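Local coordinates for protein thymidylate synthase 1 (Bacillus subtilis, PDB 1BKP) that catalyses the reductive methylation of dUMP to dTMP, using 5,10-methylenetetrahydrofolate as both methyl donor and reductant, at residues F3-I14 against M184-V192; W73-N83 against G101-G112. All coordinates share one frame; numbering follows the deposited sequence.

In the fold
Contact 1 and contact 2 lie on opposite sides of the chain's centre, their own centres 27 Å apart; their nearest atoms, about 7 Å from one another, do not touch. Along the chain, 73-83 with 101-112 is nested inside the loop closed by 3-14 with 184-192. Contact 2 lies near the active site of this homodimeric enzyme: the side chain of Y107 comes within about 5 Å of that of the catalytic C160. Contact 1 borders residues probably used for the dUMP shared between the subunits: segment 184-192 carries N191, and the side chain of N188 lies about 3 Å from that of N182, both N182 and N191 being predicted to bind it.

Contact 1: F3-I14 against M184-V192; sequences FDKQYNSIIKDI and MALGNPFNV
Y7 and P189, with CA atoms 8.4 Å apart, mark where helix 3-14 faces helix 188-192; I11 pairs in the same way with M184, in the irregular turn before it. The helical segments run roughly antiparallel, at 141°, and their axes come no closer than 12.3 Å, a gap bridged by large side chains. With CG anti to its backbone N (chi1 174°), Y7 sends its ring across this gap, and its hydroxyl donates to the carbonyl M184 O at 2.6 Å. The donor is tilted from the carbonyl plane, while the oxygen lies at the edge of the ring, in its plane. The ring of F3 meets V192 CG1 over one face, a CH-pi contact of 4.0 Å to the ring centroid. At the edge of the same ring, in plane, F3 CZ approaches N188 OD1 to 3.4 Å. This amide oxygen is buried without a hydrogen-bond partner, flanked by ring carbons of F3 and Y7, whereas N188 ND2 bonds to N182. M184 is bent at chi2 and chi3 and distributes its atoms among three isoleucines: CB meets I11 CD1, CG meets I14 CD1, and the methyl CE lies 3.7 Å from I10 CG2. P189 CG touches Y7 CE1 at 3.7 Å. Around this buried interface, F3 and I10 also rest on M47 of strand 39-49, Y7 and I11 lean on L230 of helix 227-235, and M184 and N188 pack on strand 209-223, joining the N-terminal helix to the central mixed sheet.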
loop_
_atom_site.group_PDB
_atom_site.type_symbol
_atom_site.label_atom_id
_atom_site.label_comp_id
_atom_site.label_asym_id
_atom_site.label_seq_id
_atom_site.Cartn_x
_atom_site.Cartn_y
_atom_site.Cartn_z
ATOM N N PHE A 3 -11.521 -18.391 -1.351
ATOM C CA PHE A 3 -11.441 -17.327 -0.422
ATOM C C PHE A 3 -11.776 -18.006 0.947
ATOM O O PHE A 3 -11.243 -17.611 1.931
ATOM C CB PHE A 3 -12.523 -16.328 -0.792
ATOM C CG PHE A 3 -12.565 -15.096 0.099
ATOM C CD1 PHE A 3 -11.473 -14.733 0.904
ATOM C CD2 PHE A 3 -13.691 -14.327 0.170
ATOM C CE1 PHE A 3 -11.537 -13.618 1.768
ATOM C CE2 PHE A 3 -13.714 -13.186 1.073
ATOM C CZ PHE A 3 -12.667 -12.866 1.831
ATOM N N ASP A 4 -12.636 -19.021 1.017
ATOM C CA ASP A 4 -12.982 -19.633 2.310
ATOM C C ASP A 4 -11.729 -20.145 2.933
ATOM O O ASP A 4 -11.547 -20.037 4.120
ATOM C CB ASP A 4 -13.877 -20.863 2.112
ATOM C CG ASP A 4 -15.329 -20.497 1.715
ATOM O OD1 ASP A 4 -15.910 -19.666 2.392
ATOM O OD2 ASP A 4 -15.898 -21.155 0.839
ATOM N N LYS A 5 -10.878 -20.798 2.147
ATOM C CA LYS A 5 -9.637 -21.346 2.727
ATOM C C LYS A 5 -8.684 -20.306 3.271
ATOM O O LYS A 5 -8.199 -20.398 4.377
ATOM C CB LYS A 5 -8.912 -22.205 1.670
ATOM C CG LYS A 5 -9.747 -23.464 1.403
ATOM C CD LYS A 5 -9.044 -24.503 0.578
ATOM C CE LYS A 5 -10.023 -25.600 0.261
ATOM N NZ LYS A 5 -10.585 -26.087 1.561
ATOM N N GLN A 6 -8.476 -19.260 2.476
ATOM C CA GLN A 6 -7.577 -18.206 2.882
ATOM C C GLN A 6 -8.136 -17.415 3.985
ATOM O O GLN A 6 -7.388 -17.004 4.880
ATOM C CB GLN A 6 -7.242 -17.302 1.670
ATOM C CG GLN A 6 -6.390 -18.078 0.650
ATOM C CD GLN A 6 -5.868 -17.126 -0.465
ATOM O OE1 GLN A 6 -5.261 -16.110 -0.166
ATOM N NE2 GLN A 6 -6.178 -17.415 -1.689
ATOM N N TYR A 7 -9.452 -17.167 3.931
ATOM C CA TYR A 7 -10.067 -16.338 5.012
ATOM C C TYR A 7 -9.977 -17.058 6.402
ATOM O O TYR A 7 -9.560 -16.474 7.422
ATOM C CB TYR A 7 -11.528 -16.064 4.607
ATOM C CG TYR A 7 -12.349 -15.353 5.636
ATOM C CD1 TYR A 7 -12.302 -13.977 5.711
ATOM C CD2 TYR A 7 -13.230 -16.036 6.440
ATOM C CE1 TYR A 7 -13.120 -13.228 6.573
ATOM C CE2 TYR A 7 -14.084 -15.322 7.310
ATOM C CZ TYR A 7 -14.028 -13.922 7.388
ATOM O OH TYR A 7 -14.776 -13.176 8.300
ATOM N N ASN A 8 -10.302 -18.355 6.382
ATOM C CA ASN A 8 -10.287 -19.168 7.546
ATOM C C ASN A 8 -8.887 -19.219 8.135
ATOM O O ASN A 8 -8.741 -19.319 9.353
ATOM C CB ASN A 8 -10.736 -20.581 7.231
ATOM C CG ASN A 8 -12.256 -20.767 7.041
ATOM O OD1 ASN A 8 -12.695 -21.892 6.732
ATOM N ND2 ASN A 8 -13.010 -19.727 7.076
ATOM N N SER A 9 -7.841 -19.233 7.280
ATOM C CA SER A 9 -6.435 -19.252 7.767
ATOM C C SER A 9 -6.103 -17.968 8.486
ATOM O O SER A 9 -5.493 -18.015 9.556
ATOM C CB SER A 9 -5.384 -19.429 6.639
ATOM O OG SER A 9 -5.550 -20.758 6.170
ATOM N N ILE A 10 -6.497 -16.831 7.925
ATOM C CA ILE A 10 -6.254 -15.548 8.603
ATOM C C ILE A 10 -6.993 -15.455 9.905
ATOM O O ILE A 10 -6.429 -15.061 10.969
ATOM C CB ILE A 10 -6.617 -14.374 7.707
ATOM C CG1 ILE A 10 -5.654 -14.432 6.465
ATOM C CG2 ILE A 10 -6.512 -13.013 8.460
ATOM C CD1 ILE A 10 -5.937 -13.398 5.377
ATOM N N ILE A 11 -8.244 -15.881 9.886
ATOM C CA ILE A 11 -9.044 -15.771 11.143
ATOM C C ILE A 11 -8.409 -16.623 12.263
ATOM O O ILE A 11 -8.337 -16.195 13.398
ATOM C CB ILE A 11 -10.569 -16.236 10.861
ATOM C CG1 ILE A 11 -11.263 -15.299 9.829
ATOM C CG2 ILE A 11 -11.323 -16.378 12.232
ATOM C CD1 ILE A 11 -11.418 -13.870 10.327
ATOM N N LYS A 12 -7.980 -17.845 11.945
ATOM C CA LYS A 12 -7.366 -18.737 12.937
ATOM C C LYS A 12 -6.089 -18.116 13.502
ATOM O O LYS A 12 -5.784 -18.252 14.697
ATOM C CB LYS A 12 -7.033 -20.059 12.210
ATOM C CG LYS A 12 -6.613 -21.243 13.063
ATOM C CD LYS A 12 -7.832 -21.951 13.639
ATOM C CE LYS A 12 -7.415 -23.138 14.517
ATOM N NZ LYS A 12 -8.505 -23.711 15.362
ATOM N N ASP A 13 -5.365 -17.400 12.645
ATOM C CA ASP A 13 -4.135 -16.762 13.068
ATOM C C ASP A 13 -4.413 -15.641 14.050
ATOM O O ASP A 13 -3.648 -15.394 15.029
ATOM C CB ASP A 13 -3.369 -16.211 11.845
ATOM C CG ASP A 13 -2.044 -15.599 12.249
ATOM O OD1 ASP A 13 -1.328 -16.302 12.950
ATOM O OD2 ASP A 13 -1.684 -14.461 11.919
ATOM N N ILE A 14 -5.540 -14.970 13.833
ATOM C CA ILE A 14 -5.906 -13.876 14.695
ATOM C C ILE A 14 -6.406 -14.367 16.071
ATOM O O ILE A 14 -5.961 -13.857 17.165
ATOM C CB ILE A 14 -7.018 -12.971 13.993
ATOM C CG1 ILE A 14 -6.410 -12.245 12.789
ATOM C CG2 ILE A 14 -7.621 -11.904 14.977
ATOM C CD1 ILE A 14 -7.522 -11.464 11.938
ATOM N N MET A 184 -12.324 -8.005 10.102
ATOM C CA MET A 184 -12.334 -9.265 9.378
ATOM C C MET A 184 -13.638 -10.006 9.307
ATOM O O MET A 184 -13.845 -10.746 8.356
ATOM C CB MET A 184 -11.246 -10.205 9.888
ATOM C CG MET A 184 -9.829 -9.558 9.694
ATOM S SD MET A 184 -9.478 -9.186 7.962
ATOM C CE MET A 184 -9.271 -10.812 7.348
ATOM N N ALA A 185 -14.504 -9.799 10.307
ATOM C CA ALA A 185 -15.782 -10.495 10.342
ATOM C C ALA A 185 -16.780 -9.878 9.427
ATOM O O ALA A 185 -17.406 -10.581 8.694
ATOM C CB ALA A 185 -16.376 -10.502 11.794
ATOM N N LEU A 186 -16.974 -8.570 9.551
ATOM C CA LEU A 186 -17.971 -7.858 8.792
ATOM C C LEU A 186 -17.493 -7.142 7.507
ATOM O O LEU A 186 -18.158 -7.152 6.522
ATOM C CB LEU A 186 -18.610 -6.842 9.711
ATOM C CG LEU A 186 -19.288 -7.576 10.920
ATOM C CD1 LEU A 186 -19.594 -6.563 11.994
ATOM C CD2 LEU A 186 -20.591 -8.269 10.472
ATOM N N GLY A 187 -16.363 -6.495 7.552
ATOM C CA GLY A 187 -15.944 -5.779 6.395
ATOM C C GLY A 187 -15.134 -6.522 5.328
ATOM O O GLY A 187 -15.417 -6.379 4.153
ATOM N N ASN A 188 -14.185 -7.351 5.733
ATOM C CA ASN A 188 -13.347 -8.001 4.741
ATOM C C ASN A 188 -14.076 -8.818 3.620
ATOM O O ASN A 188 -13.752 -8.635 2.397
ATOM C CB ASN A 188 -12.319 -8.881 5.446
ATOM C CG ASN A 188 -11.401 -9.574 4.471
ATOM O OD1 ASN A 188 -11.529 -10.766 4.265
ATOM N ND2 ASN A 188 -10.364 -8.850 3.997
ATOM N N PRO A 189 -15.032 -9.694 3.976
ATOM C CA PRO A 189 -15.666 -10.458 2.849
ATOM C C PRO A 189 -16.356 -9.613 1.831
ATOM O O PRO A 189 -16.240 -9.849 0.621
ATOM C CB PRO A 189 -16.604 -11.459 3.561
ATOM C CG PRO A 189 -15.998 -11.610 5.011
ATOM C CD PRO A 189 -15.547 -10.159 5.308
ATOM N N PHE A 190 -17.004 -8.547 2.294
ATOM C CA PHE A 190 -17.716 -7.604 1.419
ATOM C C PHE A 190 -16.676 -6.884 0.498
ATOM O O PHE A 190 -16.891 -6.719 -0.707
ATOM C CB PHE A 190 -18.363 -6.617 2.343
ATOM C CG PHE A 190 -19.212 -5.584 1.689
ATOM C CD1 PHE A 190 -20.601 -5.806 1.469
ATOM C CD2 PHE A 190 -18.681 -4.343 1.403
ATOM C CE1 PHE A 190 -21.393 -4.777 0.990
ATOM C CE2 PHE A 190 -19.503 -3.285 0.904
ATOM C CZ PHE A 190 -20.835 -3.512 0.710
ATOM N N ASN A 191 -15.601 -6.370 1.100
ATOM C CA ASN A 191 -14.551 -5.612 0.392
ATOM C C ASN A 191 -13.744 -6.441 -0.609
ATOM O O ASN A 191 -13.527 -5.999 -1.735
ATOM C CB ASN A 191 -13.612 -5.013 1.421
ATOM C CG ASN A 191 -14.174 -3.777 2.076
ATOM O OD1 ASN A 191 -14.963 -2.986 1.466
ATOM N ND2 ASN A 191 -13.770 -3.564 3.294
ATOM N N VAL A 192 -13.474 -7.721 -0.288
ATOM C CA VAL A 192 -12.668 -8.583 -1.138
ATOM C C VAL A 192 -13.515 -8.881 -2.407
ATOM O O VAL A 192 -13.001 -8.755 -3.547
ATOM C CB VAL A 192 -12.337 -9.839 -0.436
ATOM C CG1 VAL A 192 -11.721 -10.892 -1.370
ATOM C CG2 VAL A 192 -11.288 -9.565 0.644
#

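Contact 2: W73-N83 against G101-G112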
loop_
_atom_site.group_PDB
_atom_site.type_symbol
_atom_site.label_atom_id
_atom_site.label_comp_id
_atom_site.label_asym_id
_atom_site.label_seq_id
_atom_site.Cartn_x
_atom_site.Cartn_y
_atom_site.Cartn_z
ATOM N N TRP A 73 -21.379 3.551 -6.913
ATOM C CA TRP A 73 -21.581 4.870 -6.334
ATOM C C TRP A 73 -20.160 5.523 -6.238
ATOM O O TRP A 73 -19.984 6.717 -6.499
ATOM C CB TRP A 73 -22.147 4.685 -4.903
ATOM C CG TRP A 73 -22.302 5.922 -4.096
ATOM C CD1 TRP A 73 -22.965 7.049 -4.450
ATOM C CD2 TRP A 73 -21.794 6.162 -2.768
ATOM N NE1 TRP A 73 -22.909 7.993 -3.433
ATOM C CE2 TRP A 73 -22.219 7.454 -2.382
ATOM C CE3 TRP A 73 -21.045 5.410 -1.872
ATOM C CZ2 TRP A 73 -21.913 7.995 -1.145
ATOM C CZ3 TRP A 73 -20.733 5.963 -0.610
ATOM C CH2 TRP A 73 -21.160 7.208 -0.268
ATOM N N ILE A 74 -19.194 4.801 -5.662
ATOM C CA ILE A 74 -17.839 5.354 -5.540
ATOM C C ILE A 74 -17.052 5.522 -6.892
ATOM O O ILE A 74 -16.492 6.641 -7.199
ATOM C CB ILE A 74 -16.976 4.440 -4.610
ATOM C CG1 ILE A 74 -17.605 4.352 -3.159
ATOM C CG2 ILE A 74 -15.499 5.009 -4.450
ATOM C CD1 ILE A 74 -16.994 3.027 -2.408
ATOM N N TRP A 75 -16.993 4.453 -7.672
ATOM C CA TRP A 75 -16.160 4.423 -8.883
ATOM C C TRP A 75 -16.797 4.859 -10.202
ATOM O O TRP A 75 -16.093 5.417 -11.035
ATOM C CB TRP A 75 -15.636 3.002 -9.113
ATOM C CG TRP A 75 -14.469 2.643 -8.171
ATOM C CD1 TRP A 75 -14.510 2.305 -6.815
ATOM C CD2 TRP A 75 -13.087 2.706 -8.539
ATOM N NE1 TRP A 75 -13.211 2.160 -6.344
ATOM C CE2 TRP A 75 -12.321 2.386 -7.373
ATOM C CE3 TRP A 75 -12.424 2.982 -9.745
ATOM C CZ2 TRP A 75 -10.919 2.336 -7.391
ATOM C CZ3 TRP A 75 -10.995 2.925 -9.760
ATOM C CH2 TRP A 75 -10.276 2.605 -8.597
ATOM N N GLN A 76 -18.109 4.693 -10.342
ATOM C CA GLN A 76 -18.799 5.016 -11.583
ATOM C C GLN A 76 -19.498 6.356 -11.481
ATOM O O GLN A 76 -19.214 7.255 -12.275
ATOM C CB GLN A 76 -19.818 3.931 -11.954
ATOM C CG GLN A 76 -20.296 4.110 -13.364
ATOM C CD GLN A 76 -21.505 3.265 -13.596
ATOM O OE1 GLN A 76 -22.487 3.450 -12.927
ATOM N NE2 GLN A 76 -21.398 2.242 -14.476
ATOM N N LEU A 77 -20.350 6.554 -10.463
ATOM C CA LEU A 77 -21.009 7.845 -10.311
ATOM C C LEU A 77 -19.994 8.807 -9.692
ATOM O O LEU A 77 -20.133 10.053 -9.791
ATOM C CB LEU A 77 -22.228 7.722 -9.362
ATOM C CG LEU A 77 -23.237 6.561 -9.641
ATOM C CD1 LEU A 77 -24.549 6.769 -8.756
ATOM C CD2 LEU A 77 -23.561 6.396 -11.025
ATOM N N LYS A 78 -19.019 8.285 -8.950
ATOM C CA LYS A 78 -18.008 9.143 -8.289
ATOM C C LYS A 78 -18.720 10.162 -7.469
ATOM O O LYS A 78 -18.416 11.386 -7.516
ATOM C CB LYS A 78 -17.096 9.821 -9.343
ATOM C CG LYS A 78 -16.189 8.816 -10.005
ATOM C CD LYS A 78 -15.373 9.294 -11.284
ATOM C CE LYS A 78 -16.193 9.421 -12.518
ATOM N NZ LYS A 78 -15.392 9.567 -13.821
ATOM N N SER A 79 -19.607 9.702 -6.602
ATOM C CA SER A 79 -20.429 10.670 -5.873
ATOM C C SER A 79 -20.169 10.627 -4.385
ATOM O O SER A 79 -19.879 9.553 -3.878
ATOM C CB SER A 79 -21.941 10.313 -6.116
ATOM O OG SER A 79 -22.772 10.651 -4.995
ATOM N N ASN A 80 -20.295 11.751 -3.682
ATOM C CA ASN A 80 -20.102 11.704 -2.256
ATOM C C ASN A 80 -21.488 11.967 -1.615
ATOM O O ASN A 80 -21.563 12.245 -0.454
ATOM C CB ASN A 80 -19.114 12.799 -1.790
ATOM C CG ASN A 80 -19.597 14.175 -2.064
ATOM O OD1 ASN A 80 -20.517 14.385 -2.831
ATOM N ND2 ASN A 80 -18.912 15.116 -1.541
ATOM N N ASP A 81 -22.564 11.835 -2.397
ATOM C CA ASP A 81 -23.912 12.152 -1.879
ATOM C C ASP A 81 -24.628 10.896 -1.442
ATOM O O ASP A 81 -24.986 10.081 -2.261
ATOM C CB ASP A 81 -24.722 12.862 -2.944
ATOM C CG ASP A 81 -26.173 13.154 -2.521
ATOM O OD1 ASP A 81 -26.545 13.031 -1.367
ATOM O OD2 ASP A 81 -26.965 13.499 -3.390
ATOM N N VAL A 82 -24.931 10.826 -0.155
ATOM C CA VAL A 82 -25.575 9.640 0.376
ATOM C C VAL A 82 -26.993 9.439 -0.233
ATOM O O VAL A 82 -27.433 8.300 -0.466
ATOM C CB VAL A 82 -25.506 9.607 1.885
ATOM C CG1 VAL A 82 -26.240 8.347 2.404
ATOM C CG2 VAL A 82 -24.014 9.510 2.346
ATOM N N ASN A 83 -27.595 10.545 -0.666
ATOM C CA ASN A 83 -28.915 10.459 -1.311
ATOM C C ASN A 83 -28.821 9.650 -2.565
ATOM O O ASN A 83 -29.705 8.862 -2.827
ATOM C CB ASN A 83 -29.499 11.855 -1.562
ATOM C CG ASN A 83 -29.602 12.667 -0.270
ATOM O OD1 ASN A 83 -30.375 12.334 0.636
ATOM N ND2 ASN A 83 -28.783 13.709 -0.160
ATOM N N GLY A 101 -25.970 16.350 3.216
ATOM C CA GLY A 101 -26.300 15.079 2.596
ATOM C C GLY A 101 -25.066 14.274 2.088
ATOM O O GLY A 101 -25.207 13.113 1.684
ATOM N N THR A 102 -23.853 14.854 2.168
ATOM C CA THR A 102 -22.628 14.158 1.669
ATOM C C THR A 102 -21.711 13.596 2.766
ATOM O O THR A 102 -21.945 13.799 4.013
ATOM C CB THR A 102 -21.717 15.123 0.934
ATOM O OG1 THR A 102 -21.072 15.972 1.897
ATOM C CG2 THR A 102 -22.504 15.945 -0.050
ATOM N N ILE A 103 -20.646 12.909 2.310
ATOM C CA ILE A 103 -19.655 12.361 3.251
ATOM C C ILE A 103 -18.417 13.235 3.180
ATOM O O ILE A 103 -17.375 12.835 3.558
ATOM C CB ILE A 103 -19.332 10.805 3.043
ATOM C CG1 ILE A 103 -19.033 10.521 1.566
ATOM C CG2 ILE A 103 -20.516 10.018 3.574
ATOM C CD1 ILE A 103 -18.327 9.185 1.256
ATOM N N GLY A 104 -18.570 14.494 2.742
ATOM C CA GLY A 104 -17.422 15.369 2.649
ATOM C C GLY A 104 -16.603 15.030 1.405
ATOM O O GLY A 104 -17.066 14.416 0.485
ATOM N N HIS A 105 -15.329 15.305 1.462
ATOM C CA HIS A 105 -14.482 15.124 0.288
ATOM C C HIS A 105 -13.807 13.763 0.269
ATOM O O HIS A 105 -12.631 13.707 0.149
ATOM C CB HIS A 105 -13.445 16.260 0.319
ATOM C CG HIS A 105 -14.018 17.588 -0.039
ATOM N ND1 HIS A 105 -13.230 18.661 -0.388
ATOM C CD2 HIS A 105 -15.305 18.010 -0.152
ATOM C CE1 HIS A 105 -14.000 19.699 -0.696
ATOM N NE2 HIS A 105 -15.268 19.327 -0.565
ATOM N N ALA A 106 -14.561 12.708 0.558
ATOM C CA ALA A 106 -14.073 11.339 0.628
ATOM C C ALA A 106 -14.597 10.489 -0.491
ATOM O O ALA A 106 -15.587 10.813 -1.224
ATOM C CB ALA A 106 -14.523 10.782 1.895
ATOM N N TYR A 107 -13.975 9.342 -0.616
ATOM C CA TYR A 107 -14.338 8.347 -1.564
ATOM C C TYR A 107 -14.610 8.819 -2.963
ATOM O O TYR A 107 -13.683 9.213 -3.671
ATOM C CB TYR A 107 -15.500 7.479 -0.996
ATOM C CG TYR A 107 -15.126 6.523 0.115
ATOM C CD1 TYR A 107 -14.649 5.232 -0.181
ATOM C CD2 TYR A 107 -15.290 6.858 1.463
ATOM C CE1 TYR A 107 -14.354 4.290 0.830
ATOM C CE2 TYR A 107 -14.994 5.897 2.468
ATOM C CZ TYR A 107 -14.536 4.637 2.136
ATOM O OH TYR A 107 -14.252 3.689 3.111
ATOM N N GLY A 108 -15.861 8.665 -3.410
ATOM C CA GLY A 108 -16.212 9.108 -4.732
ATOM C C GLY A 108 -15.779 10.506 -5.086
ATOM O O GLY A 108 -15.424 10.740 -6.196
ATOM N N PHE A 109 -15.774 11.425 -4.132
ATOM C CA PHE A 109 -15.352 12.808 -4.369
ATOM C C PHE A 109 -13.887 12.826 -4.863
ATOM O O PHE A 109 -13.562 13.515 -5.845
ATOM C CB PHE A 109 -15.446 13.608 -3.082
ATOM C CG PHE A 109 -15.069 15.052 -3.269
ATOM C CD1 PHE A 109 -16.036 15.975 -3.721
ATOM C CD2 PHE A 109 -13.756 15.470 -3.086
ATOM C CE1 PHE A 109 -15.640 17.312 -3.986
ATOM C CE2 PHE A 109 -13.363 16.779 -3.367
ATOM C CZ PHE A 109 -14.303 17.706 -3.818
ATOM N N GLN A 110 -13.016 11.985 -4.287
ATOM C CA GLN A 110 -11.631 11.983 -4.696
ATOM C C GLN A 110 -11.485 11.432 -6.119
ATOM O O GLN A 110 -10.610 11.855 -6.863
ATOM C CB GLN A 110 -10.799 11.161 -3.712
ATOM C CG GLN A 110 -10.603 11.936 -2.320
ATOM C CD GLN A 110 -9.974 13.304 -2.525
ATOM O OE1 GLN A 110 -9.080 13.450 -3.386
ATOM N NE2 GLN A 110 -10.396 14.305 -1.778
ATOM N N LEU A 111 -12.261 10.402 -6.434
ATOM C CA LEU A 111 -12.212 9.755 -7.774
ATOM C C LEU A 111 -12.771 10.628 -8.927
ATOM O O LEU A 111 -12.515 10.342 -10.138
ATOM C CB LEU A 111 -12.926 8.388 -7.770
ATOM C CG LEU A 111 -12.118 7.328 -6.952
ATOM C CD1 LEU A 111 -12.780 5.989 -6.961
ATOM C CD2 LEU A 111 -10.633 7.171 -7.387
ATOM N N GLY A 112 -13.501 11.697 -8.536
ATOM C CA GLY A 112 -14.144 12.540 -9.517
ATOM C C GLY A 112 -13.479 13.892 -9.711
ATOM O O GLY A 112 -13.895 14.612 -10.632
HETATM O O HOH W 1 -18.315 7.881 -2.371
#
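G104 O is gripped by N80 ND2 at 2.8 Å and, weakly, by A106 N. The hydrogen bond from N80 is nearly straight (168°) and lies in the plane of the N80 amide, although the donor sits above the carbonyl plane of G104. N80 reaches it with CG between backbone N and carbonyl carbon (chi1 62°), while its backbone oxygen N80 O accepts I103 N at 3.0 Å. A leucine in place of N80, with no amide N-H, would probably leave G104 O with just the weak bond from A106 N and its loop less firmly tied to 73-83. V82 N donates to G101 O at 2.9 Å, completing the single beta bridge of D81 with T102. An apolar cluster lies further along: L111 CD1 sits over the five-membered ring of W75, 3.7 Å from its centroid, and touches I74 CG2, while Y107 CD1 meets I74 CD1 at 3.9 Å. A water links S79 O to G108 N. S79 OG accepts D81 N (an ST turn) and bonds to D84; T102 OG1 likewise accepts G104 N and bonds to D100. Bridge and turns pack the end of helix 64-75 and the start of helix 82-86, capped by D81 through N83 N, against 101-112; in this thymidylate synthase fold the Y107 side chain lies about 5 Å from that of the catalytic C160.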